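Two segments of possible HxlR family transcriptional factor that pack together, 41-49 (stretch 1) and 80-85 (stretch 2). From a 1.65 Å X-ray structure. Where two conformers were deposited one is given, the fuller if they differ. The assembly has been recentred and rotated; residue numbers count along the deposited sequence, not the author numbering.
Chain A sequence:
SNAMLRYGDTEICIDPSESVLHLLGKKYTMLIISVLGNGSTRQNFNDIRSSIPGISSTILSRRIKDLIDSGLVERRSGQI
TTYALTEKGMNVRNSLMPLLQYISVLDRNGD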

# COMPACT_ATOMS: atom_id res chain seq x y z
N THR A 41 13.60 2.46 -20.45
CA THR A 41 13.17 1.70 -21.62
C THR A 41 12.05 0.83 -21.14
O THR A 41 12.03 0.46 -19.96
CB THR A 41 14.31 0.77 -22.16
OG1 THR A 41 14.75 -0.12 -21.12
CG2 THR A 41 15.50 1.58 -22.65
N ARG A 42 11.12 0.51 -22.03
CA ARG A 42 10.11 -0.51 -21.72
C ARG A 42 10.82 -1.81 -21.34
O ARG A 42 11.79 -2.21 -21.98
CB ARG A 42 9.20 -0.76 -22.92
CG ARG A 42 8.38 0.45 -23.35
CD ARG A 42 7.44 0.10 -24.50
NE ARG A 42 6.41 -0.82 -24.04
CZ ARG A 42 5.19 -0.46 -23.66
NH1 ARG A 42 4.84 0.84 -23.73
NH2 ARG A 42 4.31 -1.37 -23.23
N GLN A 43 10.28 -2.50 -20.34
CA GLN A 43 10.87 -3.75 -19.82
C GLN A 43 10.10 -4.95 -20.30
O GLN A 43 8.88 -4.89 -20.39
CB GLN A 43 10.82 -3.71 -18.30
CG GLN A 43 11.38 -2.38 -17.78
CD GLN A 43 11.23 -2.21 -16.27
OE1 GLN A 43 11.24 -3.18 -15.51
NE2 GLN A 43 11.12 -0.97 -15.83
N ASN A 44 10.82 -6.05 -20.56
CA ASN A 44 10.17 -7.32 -20.87
C ASN A 44 9.88 -8.05 -19.58
O ASN A 44 10.23 -7.55 -18.49
CB ASN A 44 11.00 -8.14 -21.87
CG ASN A 44 12.38 -8.53 -21.34
OD1 ASN A 44 12.59 -8.73 -20.14
ND2 ASN A 44 13.33 -8.63 -22.25
N PHE A 45 9.25 -9.22 -19.68
CA PHE A 45 8.76 -9.93 -18.51
C PHE A 45 9.90 -10.39 -17.63
O PHE A 45 9.82 -10.26 -16.39
CB PHE A 45 7.93 -11.09 -18.97
CG PHE A 45 7.21 -11.80 -17.89
CD1 PHE A 45 5.89 -11.47 -17.57
CD2 PHE A 45 7.82 -12.90 -17.25
CE1 PHE A 45 5.19 -12.19 -16.58
CE2 PHE A 45 7.13 -13.64 -16.28
CZ PHE A 45 5.82 -13.27 -15.94
N ASN A 46 10.97 -10.87 -18.26
CA ASN A 46 12.16 -11.29 -17.50
C ASN A 46 12.82 -10.16 -16.75
O ASN A 46 13.27 -10.35 -15.63
CB ASN A 46 13.22 -11.98 -18.38
CG ASN A 46 14.37 -12.50 -17.56
OD1 ASN A 46 14.22 -13.46 -16.80
ND2 ASN A 46 15.55 -11.89 -17.70
N ASP A 47 12.87 -8.97 -17.38
CA ASP A 47 13.46 -7.76 -16.76
C ASP A 47 12.74 -7.45 -15.43
O ASP A 47 13.36 -7.15 -14.40
CB ASP A 47 13.26 -6.50 -17.63
CG ASP A 47 14.12 -6.46 -18.89
OD1 ASP A 47 15.26 -7.04 -18.89
OD2 ASP A 47 13.66 -5.78 -19.88
N ILE A 48 11.42 -7.48 -15.51
CA ILE A 48 10.54 -7.19 -14.36
C ILE A 48 10.73 -8.24 -13.28
O ILE A 48 10.99 -7.91 -12.12
CB ILE A 48 9.06 -7.12 -14.77
CG1 ILE A 48 8.84 -6.00 -15.78
CG2 ILE A 48 8.18 -6.86 -13.57
CD1 ILE A 48 7.51 -6.20 -16.61
N ARG A 49 10.62 -9.51 -13.66
CA ARG A 49 10.76 -10.62 -12.71
C ARG A 49 12.12 -10.60 -11.99
O ARG A 49 12.19 -10.76 -10.77
CB ARG A 49 10.52 -11.95 -13.44
CG ARG A 49 10.66 -13.23 -12.59
CD ARG A 49 10.49 -14.52 -13.43
NE ARG A 49 11.50 -14.61 -14.48
CZ ARG A 49 11.33 -15.14 -15.69
NH1 ARG A 49 12.34 -15.14 -16.55
NH2 ARG A 49 10.16 -15.66 -16.07
N ILE A 80 9.48 -7.63 -29.77
CA ILE A 80 9.55 -8.14 -28.38
C ILE A 80 8.30 -7.64 -27.64
O ILE A 80 7.64 -6.72 -28.12
CB ILE A 80 10.84 -7.69 -27.64
CG1 ILE A 80 10.89 -6.16 -27.50
CG2 ILE A 80 12.09 -8.23 -28.38
CD1 ILE A 80 12.10 -5.60 -26.68
N THR A 81 7.98 -8.28 -26.51
CA THR A 81 6.82 -7.91 -25.69
C THR A 81 7.33 -7.18 -24.46
O THR A 81 8.20 -7.70 -23.72
CB THR A 81 6.04 -9.14 -25.26
OG1 THR A 81 5.56 -9.80 -26.44
CG2 THR A 81 4.84 -8.75 -24.40
N THR A 82 6.80 -5.98 -24.24
CA THR A 82 7.27 -5.14 -23.14
C THR A 82 6.07 -4.53 -22.41
O THR A 82 4.95 -4.56 -22.94
CB THR A 82 8.19 -4.00 -23.64
OG1 THR A 82 7.48 -3.22 -24.60
CG2 THR A 82 9.49 -4.57 -24.27
N TYR A 83 6.33 -3.95 -21.23
CA TYR A 83 5.28 -3.47 -20.34
C TYR A 83 5.69 -2.07 -19.86
O TYR A 83 6.87 -1.74 -19.74
CB TYR A 83 5.15 -4.44 -19.14
CG TYR A 83 4.86 -5.91 -19.53
CD1 TYR A 83 3.55 -6.40 -19.52
CD2 TYR A 83 5.88 -6.77 -19.96
CE1 TYR A 83 3.27 -7.76 -19.92
CE2 TYR A 83 5.61 -8.11 -20.36
CZ TYR A 83 4.31 -8.57 -20.33
OH TYR A 83 4.07 -9.87 -20.73
N ALA A 84 4.68 -1.26 -19.59
CA ALA A 84 4.91 0.08 -19.11
C ALA A 84 3.68 0.51 -18.31
O ALA A 84 2.56 0.02 -18.52
CB ALA A 84 5.11 1.06 -20.29
N LEU A 85 3.90 1.46 -17.43
CA LEU A 85 2.78 2.09 -16.72
C LEU A 85 2.01 3.00 -17.68
O LEU A 85 2.59 3.72 -18.54
CB LEU A 85 3.35 2.92 -15.58
CG LEU A 85 3.99 2.10 -14.46
CD1 LEU A 85 4.60 3.10 -13.51
CD2 LEU A 85 2.95 1.22 -13.74
O HOH W 1 8.73 -0.47 -18.33
O HOH W 2 8.29 -10.07 -22.37

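Stretch 1 runs as an extended segment into the start of a helix (45-49), and its extended part lies antiparallel to the strand 81-85, joined to it by a single beta bridge between Q43 and Y83; about 440 Å² of surface is buried between the two, both sides summed. T41 makes no contact.

R42 points its CA-to-CB bond toward the strand and sends its long side chain across it, over T82 to A84. NE donates to T82 OG1 at 2.7 Å, and NH2 donates to T82 O at 3.3 Å, longer but nearly linear at 173°, so one guanidinium grips both the side chain and the backbone of the same threonine. The hydroxyl lies at the guanidinium edge, near its plane, where the N-H bonds point; over one face sit the backbone of Y83 and the methyl of A84, whose CB is 3.5 Å from R42 NH1.

Q43 works through its backbone. Its carbonyl O accepts from Y83 N at 2.8 Å, and the same oxygen lies 3.2 Å from T82 CA in a CA-H...O contact. The other link of the pair is made by water 1, beside it, which accepts from Q43 N at 3.3 Å and donates to Y83 O at 2.7 Å. The end of the Q43 side chain leads away from the strand.

At N44 the chain turns into the helix, and its CA comes within 4.3 Å of T82 CA. Its CA also makes a CA-H...O contact with T81 O at 3.5 Å. The side chain serves the helix: OD1 accepts from D47 N at 2.8 Å, capping a free amide of the first turn, while D47 OD2 accepts from N44 N at 2.9 Å, a reciprocal pair that braces the turn beside the strand.

F45 N, at the helix start, binds water 2, which accepts from it at 3.0 Å and donates to T81 O at 2.7 Å, a second water bridge between the stretches. The F45 side chain meets the Y83 ring, with F45 CB 4.0 Å from Y83 CE2.

One turn on, I48 is buried and points toward the strand, its CD1 3.8 Å from Y83 CD2. Although the CA-to-CB bond of Y83 points away overall, its ring passes across the first turn of the helix, where F45 CB and I48 CD1 both meet it. N46 and R49 stay out of reach of the strand.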